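Local coordinates for protein serine-tRNA ligase (PDB 6BLJ) that probably attaches serine to its cognate tRNA at the expense of ATP, as a class II aminoacyl-tRNA synthetase whose pocket here holds AMP, at residues 234-239 with 357-362; 240-245 with 304-309. All coordinates share one frame; numbering follows the deposited sequence.

Contact 1 (234-239 with 357-362)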
ATOM      1  N   ASP A 234      -6.861  25.982  25.890  1.00 31.13           N
ATOM      2  CA  ASP A 234      -6.962  27.245  26.627  1.00 29.32           C
ATOM      3  C   ASP A 234      -5.711  28.090  26.425  1.00 33.98           C
ATOM      4  O   ASP A 234      -5.791  29.296  26.166  1.00 34.94           O
ATOM      5  CB  ASP A 234      -7.180  26.981  28.113  1.00 32.55           C
ATOM      6  CG  ASP A 234      -8.582  26.552  28.421  1.00 52.12           C
ATOM      7  OD1 ASP A 234      -9.428  26.631  27.500  1.00 56.48           O
ATOM      8  OD2 ASP A 234      -8.840  26.171  29.585  1.00 61.65           O
ATOM      9  N   PHE A 235      -4.543  27.453  26.538  1.00 31.07           N
ATOM     10  CA  PHE A 235      -3.256  28.122  26.368  1.00 35.62           C
ATOM     11  C   PHE A 235      -3.183  28.850  25.025  1.00 34.94           C
ATOM     12  O   PHE A 235      -2.858  30.041  24.964  1.00 34.90           O
ATOM     13  CB  PHE A 235      -2.168  27.051  26.494  1.00 32.62           C
ATOM     14  CG  PHE A 235      -0.749  27.555  26.408  1.00 35.15           C
ATOM     15  CD1 PHE A 235      -0.094  28.023  27.532  1.00 35.47           C
ATOM     16  CD2 PHE A 235      -0.050  27.480  25.216  1.00 33.76           C
ATOM     17  CE1 PHE A 235       1.223  28.439  27.460  1.00 29.98           C
ATOM     18  CE2 PHE A 235       1.264  27.905  25.140  1.00 34.91           C
ATOM     19  CZ  PHE A 235       1.899  28.375  26.269  1.00 31.63           C
ATOM     20  N   LEU A 236      -3.513  28.157  23.933  1.00 28.79           N
ATOM     21  CA  LEU A 236      -3.423  28.802  22.627  1.00 30.43           C
ATOM     22  C   LEU A 236      -4.573  29.772  22.365  1.00 33.83           C
ATOM     23  O   LEU A 236      -4.367  30.796  21.699  1.00 33.79           O
ATOM     24  CB  LEU A 236      -3.364  27.745  21.519  1.00 30.16           C
ATOM     25  CG  LEU A 236      -2.008  27.048  21.358  1.00 28.49           C
ATOM     26  CD1 LEU A 236      -2.060  25.994  20.240  1.00 25.50           C
ATOM     27  CD2 LEU A 236      -0.899  28.078  21.092  1.00 29.41           C
ATOM     28  N   ALA A 237      -5.781  29.475  22.861  1.00 32.92           N
ATOM     29  CA  ALA A 237      -6.902  30.392  22.663  1.00 34.73           C
ATOM     30  C   ALA A 237      -6.603  31.750  23.277  1.00 40.67           C
ATOM     31  O   ALA A 237      -6.951  32.792  22.706  1.00 38.89           O
ATOM     32  CB  ALA A 237      -8.192  29.822  23.261  1.00 35.91           C
ATOM     33  N   LYS A 238      -5.979  31.753  24.450  1.00 35.89           N
ATOM     34  CA  LYS A 238      -5.597  33.000  25.088  1.00 41.58           C
ATOM     35  C   LYS A 238      -4.525  33.746  24.303  1.00 43.06           C
ATOM     36  O   LYS A 238      -4.411  34.966  24.449  1.00 44.37           O
ATOM     37  CB  LYS A 238      -5.169  32.720  26.527  1.00 41.19           C
ATOM     38  CG  LYS A 238      -6.386  32.389  27.387  1.00 59.57           C
ATOM     39  CD  LYS A 238      -6.077  31.946  28.807  1.00 64.57           C
ATOM     40  CE  LYS A 238      -7.390  31.632  29.522  1.00 64.45           C
ATOM     41  NZ  LYS A 238      -7.226  31.040  30.873  1.00 70.06           N
ATOM     42  N   LYS A 239      -3.763  33.066  23.450  1.00 43.63           N
ATOM     43  CA  LYS A 239      -2.806  33.757  22.593  1.00 40.94           C
ATOM     44  C   LYS A 239      -3.413  34.140  21.251  1.00 39.85           C
ATOM     45  O   LYS A 239      -2.678  34.498  20.324  1.00 36.07           O
ATOM     46  CB  LYS A 239      -1.555  32.905  22.374  1.00 33.62           C
ATOM     47  CG  LYS A 239      -0.797  32.577  23.662  1.00 38.73           C
ATOM     48  CD  LYS A 239       0.485  31.809  23.380  1.00 37.95           C
ATOM     49  CE  LYS A 239       1.250  31.539  24.655  1.00 45.53           C
ATOM     50  NZ  LYS A 239       2.037  32.713  25.071  1.00 49.22           N
ATOM     51  N   ILE A 357       7.474  28.582  17.732  1.00 25.99           N
ATOM     52  CA  ILE A 357       8.355  27.753  18.546  1.00 25.87           C
ATOM     53  C   ILE A 357       8.416  28.330  19.955  1.00 33.05           C
ATOM     54  O   ILE A 357       8.478  27.580  20.932  1.00 32.71           O
ATOM     55  CB  ILE A 357       9.752  27.600  17.897  1.00 31.75           C
ATOM     56  CG1 ILE A 357      10.570  26.497  18.588  1.00 33.11           C
ATOM     57  CG2 ILE A 357      10.536  28.927  17.907  1.00 27.24           C
ATOM     58  CD1 ILE A 357       9.928  25.114  18.515  1.00 29.72           C
ATOM     59  N   GLY A 358       8.315  29.664  20.085  1.00 37.85           N
ATOM     60  CA  GLY A 358       8.247  30.278  21.407  1.00 32.19           C
ATOM     61  C   GLY A 358       7.011  29.872  22.195  1.00 31.00           C
ATOM     62  O   GLY A 358       7.070  29.713  23.415  1.00 30.17           O
ATOM     63  N   ASN A 359       5.869  29.733  21.516  1.00 30.06           N
ATOM     64  CA  ASN A 359       4.664  29.233  22.175  1.00 28.18           C
ATOM     65  C   ASN A 359       4.879  27.826  22.732  1.00 29.06           C
ATOM     66  O   ASN A 359       4.471  27.527  23.856  1.00 26.68           O
ATOM     67  CB  ASN A 359       3.481  29.238  21.197  1.00 29.82           C
ATOM     68  CG  ASN A 359       2.993  30.646  20.865  1.00 33.84           C
ATOM     69  OD1 ASN A 359       3.250  31.592  21.603  1.00 31.70           O
ATOM     70  ND2 ASN A 359       2.283  30.779  19.759  1.00 29.24           N
ATOM     71  N   SER A 360       5.487  26.936  21.942  1.00 23.33           N
ATOM     72  CA  SER A 360       5.700  25.572  22.410  1.00 24.31           C
ATOM     73  C   SER A 360       6.678  25.541  23.576  1.00 28.86           C
ATOM     74  O   SER A 360       6.473  24.802  24.546  1.00 28.84           O
ATOM     75  CB  SER A 360       6.187  24.690  21.255  1.00 27.44           C
ATOM     76  OG  SER A 360       5.186  24.616  20.244  1.00 29.04           O
ATOM     77  N   GLU A 361       7.740  26.344  23.496  1.00 26.64           N
ATOM     78  CA  GLU A 361       8.686  26.462  24.602  1.00 32.07           C
ATOM     79  C   GLU A 361       7.994  26.929  25.878  1.00 31.27           C
ATOM     80  O   GLU A 361       8.204  26.353  26.950  1.00 31.31           O
ATOM     81  CB  GLU A 361       9.807  27.430  24.236  1.00 27.82           C
ATOM     82  CG  GLU A 361      10.795  26.902  23.212  1.00 28.32           C
ATOM     83  CD  GLU A 361      12.018  27.783  23.146  1.00 34.09           C
ATOM     84  OE1 GLU A 361      12.790  27.773  24.125  1.00 32.81           O
ATOM     85  OE2 GLU A 361      12.192  28.500  22.139  1.00 34.07           O
ATOM     86  N   ALA A 362       7.180  27.993  25.788  1.00 29.94           N
ATOM     87  CA  ALA A 362       6.444  28.447  26.970  1.00 33.92           C
ATOM     88  C   ALA A 362       5.521  27.349  27.489  1.00 30.81           C
ATOM     89  O   ALA A 362       5.331  27.201  28.703  1.00 27.10           O
ATOM     90  CB  ALA A 362       5.641  29.711  26.654  1.00 27.98           C
TER
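The N359 side-chain amide is gripped at both ends: OD1 packs on K239 CD at 3.3 Å, while ND2 is hydrogen-bonded to Q338 OE1, which probably sets the rotation of the amide. K239 CE follows CD, and NZ stays 3.8 Å from OD1, so toward the lysine this is packing of methylenes on a carbonyl oxygen, with no hydrogen bond. The two side chains run antiparallel past one another, and the bend at K239 chi4 (-81°) sets NZ off the line of the otherwise extended chain. One turn earlier, F235 turns a ring edge to the second helix, with CE2 3.5 Å from N359 O close to the ring plane. The helices are 220-238, the long motif 1 helix of class II synthetases, and 348-366; their local axes stay 11.5 Å apart at 138°, nearer antiparallel than parallel, and both lie on the core sheet, where F235, L236 and S360 all meet L445. A362 CB approaches the same F235 ring in plane at its edge, 4.0 Å from CZ, and F363 adds an edge-to-face ring partner. L236 adds little to this contact, CD2 coming to 4.4 Å from N359 ND2, and packs mainly on the sheet below.

Contact 2 (240-245 with 304-309)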
ATOM      1  N   GLY A 240      -4.733  34.056  21.119  1.00 39.40           N
ATOM      2  CA  GLY A 240      -5.389  34.423  19.880  1.00 40.92           C
ATOM      3  C   GLY A 240      -5.448  33.333  18.836  1.00 43.49           C
ATOM      4  O   GLY A 240      -5.742  33.632  17.670  1.00 43.07           O
ATOM      5  N   TYR A 241      -5.190  32.079  19.203  1.00 34.00           N
ATOM      6  CA  TYR A 241      -5.301  30.972  18.258  1.00 35.55           C
ATOM      7  C   TYR A 241      -6.719  30.410  18.309  1.00 34.72           C
ATOM      8  O   TYR A 241      -7.175  29.957  19.359  1.00 35.04           O
ATOM      9  CB  TYR A 241      -4.248  29.899  18.554  1.00 29.51           C
ATOM     10  CG  TYR A 241      -2.841  30.310  18.149  1.00 30.12           C
ATOM     11  CD1 TYR A 241      -2.181  31.357  18.805  1.00 34.59           C
ATOM     12  CD2 TYR A 241      -2.161  29.637  17.137  1.00 29.91           C
ATOM     13  CE1 TYR A 241      -0.886  31.744  18.440  1.00 32.02           C
ATOM     14  CE2 TYR A 241      -0.865  30.006  16.768  1.00 33.79           C
ATOM     15  CZ  TYR A 241      -0.232  31.061  17.425  1.00 34.85           C
ATOM     16  OH  TYR A 241       1.045  31.433  17.057  1.00 33.59           O
ATOM     17  N   MET A 242      -7.408  30.457  17.175  1.00 29.57           N
ATOM     18  CA  MET A 242      -8.788  29.985  17.080  0.70 31.85           C
ATOM     19  C   MET A 242      -8.865  28.463  17.208  1.00 26.15           C
ATOM     20  O   MET A 242      -8.343  27.741  16.354  1.00 26.34           O
ATOM     21  CB  MET A 242      -9.381  30.440  15.749  0.70 31.25           C
ATOM     22  CG  MET A 242     -10.670  29.759  15.388  0.70 40.68           C
ATOM     23  SD  MET A 242     -12.068  30.489  16.230  0.70 51.51           S
ATOM     24  CE  MET A 242     -12.781  31.380  14.849  0.70 55.40           C
ATOM     25  N   PRO A 243      -9.503  27.928  18.251  1.00 25.22           N
ATOM     26  CA  PRO A 243      -9.677  26.467  18.316  1.00 29.70           C
ATOM     27  C   PRO A 243     -10.457  25.959  17.110  1.00 24.16           C
ATOM     28  O   PRO A 243     -11.431  26.575  16.684  1.00 30.95           O
ATOM     29  CB  PRO A 243     -10.457  26.254  19.620  1.00 30.83           C
ATOM     30  CG  PRO A 243     -10.186  27.489  20.443  1.00 32.60           C
ATOM     31  CD  PRO A 243     -10.031  28.607  19.451  1.00 30.73           C
ATOM     32  N   ILE A 244     -10.014  24.835  16.546  1.00 23.98           N
ATOM     33  CA  ILE A 244     -10.715  24.234  15.416  1.00 23.66           C
ATOM     34  C   ILE A 244     -10.588  22.716  15.489  1.00 24.18           C
ATOM     35  O   ILE A 244      -9.489  22.170  15.548  1.00 23.94           O
ATOM     36  CB  ILE A 244     -10.225  24.797  14.058  1.00 25.76           C
ATOM     37  CG1 ILE A 244     -10.990  24.178  12.888  1.00 26.14           C
ATOM     38  CG2 ILE A 244      -8.707  24.644  13.870  1.00 26.32           C
ATOM     39  CD1 ILE A 244     -10.710  24.895  11.538  1.00 27.81           C
ATOM     40  N   TYR A 245     -11.733  22.039  15.464  1.00 23.45           N
ATOM     41  CA  TYR A 245     -11.826  20.583  15.449  1.00 22.99           C
ATOM     42  C   TYR A 245     -12.128  20.155  14.012  1.00 22.53           C
ATOM     43  O   TYR A 245     -12.982  20.756  13.360  1.00 25.14           O
ATOM     44  CB  TYR A 245     -12.936  20.136  16.411  1.00 22.11           C
ATOM     45  CG  TYR A 245     -13.333  18.680  16.360  1.00 22.45           C
ATOM     46  CD1 TYR A 245     -12.747  17.737  17.216  1.00 23.88           C
ATOM     47  CD2 TYR A 245     -14.320  18.246  15.481  1.00 25.48           C
ATOM     48  CE1 TYR A 245     -13.124  16.387  17.173  1.00 22.54           C
ATOM     49  CE2 TYR A 245     -14.695  16.900  15.415  1.00 24.74           C
ATOM     50  CZ  TYR A 245     -14.105  15.976  16.266  1.00 28.55           C
ATOM     51  OH  TYR A 245     -14.516  14.655  16.207  1.00 26.03           O
ATOM     52  N   ILE A 304      -3.751  34.567  10.202  1.00 30.62           N
ATOM     53  CA  ILE A 304      -4.826  33.677  10.633  1.00 32.33           C
ATOM     54  C   ILE A 304      -4.204  32.603  11.508  1.00 32.98           C
ATOM     55  O   ILE A 304      -3.349  31.844  11.044  1.00 33.46           O
ATOM     56  CB  ILE A 304      -5.552  33.046   9.436  1.00 37.49           C
ATOM     57  CG1 ILE A 304      -6.128  34.127   8.524  1.00 35.72           C
ATOM     58  CG2 ILE A 304      -6.650  32.108   9.912  1.00 39.70           C
ATOM     59  CD1 ILE A 304      -6.653  33.580   7.233  1.00 38.47           C
ATOM     60  N   LYS A 305      -4.632  32.524  12.762  1.00 31.38           N
ATOM     61  CA  LYS A 305      -4.034  31.616  13.734  1.00 30.77           C
ATOM     62  C   LYS A 305      -5.074  30.596  14.185  1.00 35.50           C
ATOM     63  O   LYS A 305      -6.171  30.973  14.613  1.00 32.67           O
ATOM     64  CB  LYS A 305      -3.497  32.380  14.944  1.00 29.67           C
ATOM     65  CG  LYS A 305      -2.423  33.447  14.648  1.00 33.32           C
ATOM     66  CD  LYS A 305      -2.014  34.142  15.953  1.00 39.26           C
ATOM     67  CE  LYS A 305      -0.969  35.229  15.737  1.00 46.45           C
ATOM     68  NZ  LYS A 305      -0.562  35.840  17.034  1.00 47.74           N
ATOM     69  N   TYR A 306      -4.739  29.312  14.068  1.00 30.55           N
ATOM     70  CA  TYR A 306      -5.633  28.222  14.451  1.00 26.86           C
ATOM     71  C   TYR A 306      -4.976  27.335  15.493  1.00 30.42           C
ATOM     72  O   TYR A 306      -3.761  27.096  15.451  1.00 26.70           O
ATOM     73  CB  TYR A 306      -6.032  27.365  13.245  1.00 26.67           C
ATOM     74  CG  TYR A 306      -7.117  27.989  12.396  1.00 28.96           C
ATOM     75  CD1 TYR A 306      -8.408  28.124  12.883  1.00 28.77           C
ATOM     76  CD2 TYR A 306      -6.857  28.415  11.096  1.00 31.70           C
ATOM     77  CE1 TYR A 306      -9.423  28.701  12.112  1.00 31.96           C
ATOM     78  CE2 TYR A 306      -7.868  28.971  10.308  1.00 32.12           C
ATOM     79  CZ  TYR A 306      -9.144  29.109  10.829  1.00 37.18           C
ATOM     80  OH  TYR A 306     -10.140  29.663  10.068  1.00 40.29           O
ATOM     81  N   CYS A 307      -5.788  26.875  16.438  1.00 23.69           N
ATOM     82  CA  CYS A 307      -5.413  25.883  17.446  1.00 22.56           C
ATOM     83  C   CYS A 307      -6.121  24.596  17.037  1.00 24.68           C
ATOM     84  O   CYS A 307      -7.273  24.373  17.401  1.00 24.03           O
ATOM     85  CB  CYS A 307      -5.834  26.344  18.872  1.00 25.11           C
ATOM     86  SG  CYS A 307      -5.738  25.022  20.094  1.00 37.33           S
ATOM     87  N   GLY A 308      -5.435  23.760  16.258  1.00 26.77           N
ATOM     88  CA  GLY A 308      -6.066  22.569  15.704  1.00 24.56           C
ATOM     89  C   GLY A 308      -6.095  21.428  16.706  1.00 29.48           C
ATOM     90  O   GLY A 308      -5.150  21.209  17.460  1.00 24.60           O
ATOM     91  N   MET A 309      -7.178  20.665  16.662  1.00 24.66           N
ATOM     92  CA  MET A 309      -7.384  19.569  17.596  1.00 27.17           C
ATOM     93  C   MET A 309      -7.874  18.360  16.820  1.00 28.72           C
ATOM     94  O   MET A 309      -8.863  18.467  16.088  1.00 23.54           O
ATOM     95  CB  MET A 309      -8.426  19.988  18.641  1.00 27.10           C
ATOM     96  CG  MET A 309      -8.900  18.909  19.573  1.00 42.24           C
ATOM     97  SD  MET A 309     -10.310  19.554  20.512  1.00 50.51           S
ATOM     98  CE  MET A 309     -10.561  18.153  21.615  1.00 55.61           C
TER
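The Y241 ring takes K305 over one face, the two side chains crossing obliquely. K305 CB is 3.9 Å from the ring centroid and 15° off the normal, a CH-pi contact, and CD follows at 3.6 Å from Y241 CE1. With K305 CG beside its own backbone N (chi1 -59°) and the chain extended beyond it, the lysine runs across the ring toward E355. The ring's edge faces the backbone, Y241 CD2 lying 3.4 Å from Y306 O near the ring plane.

The Y306 ring sits on the sheet face shared with M242 and I244. I244 CG2 meets its CD1 at 3.6 Å, an oblique approach, while M242, modelled in two conformers, runs beside the ring and points the same way in the one described. C307 lies on the other face, its CB 3.9 Å from Y241 CB.

The backbones form a parallel ladder: M242 N to K305 O, C307 N to M242 O (2.7 Å, 174° at the hydrogen), I244 N to C307 O and M309 N to I244 O. P243 falls where this ladder asks for no N-H, and its CA instead touches C307 O at 3.3 Å. A short proline-bearing strand after a long helix is the class II motif 1, a dimer element; accordingly I244 and Y245 pair antiparallel with a strand of the second subunit, and Y245 OH bonds to E334 and Q332 there.

E355 OE2 receives both K305 NZ, as a salt bridge, and Y241 OH, so one carboxylate oxygen holds both members of the CH-pi pair and probably steadies the lysine over the ring face.

The two contacts have centres about 11 Å apart and touch one another. Helix 220-238 of contact 1 passes directly into strand 242-245 of contact 2 through a Schellman turn, with G240 at positive phi and Y241 N 2.9 Å from L236 O. Along the chain the order is 234-239, 240-245, 304-309, 357-362, so contact 2 is bracketed by the segments of contact 1. Strand 304-313 pairs next with 332-342, the two antiparallel strands of motif 2, whose residues also meet both contact 1 helices. L236 CD1 packs on C307 SG at 3.8 Å. Together the contacts join the subunit-interface element to the catalytic sheet, with the L236 side chain of contact 1 and G308 of contact 2 each about 13 Å from the bound AMP.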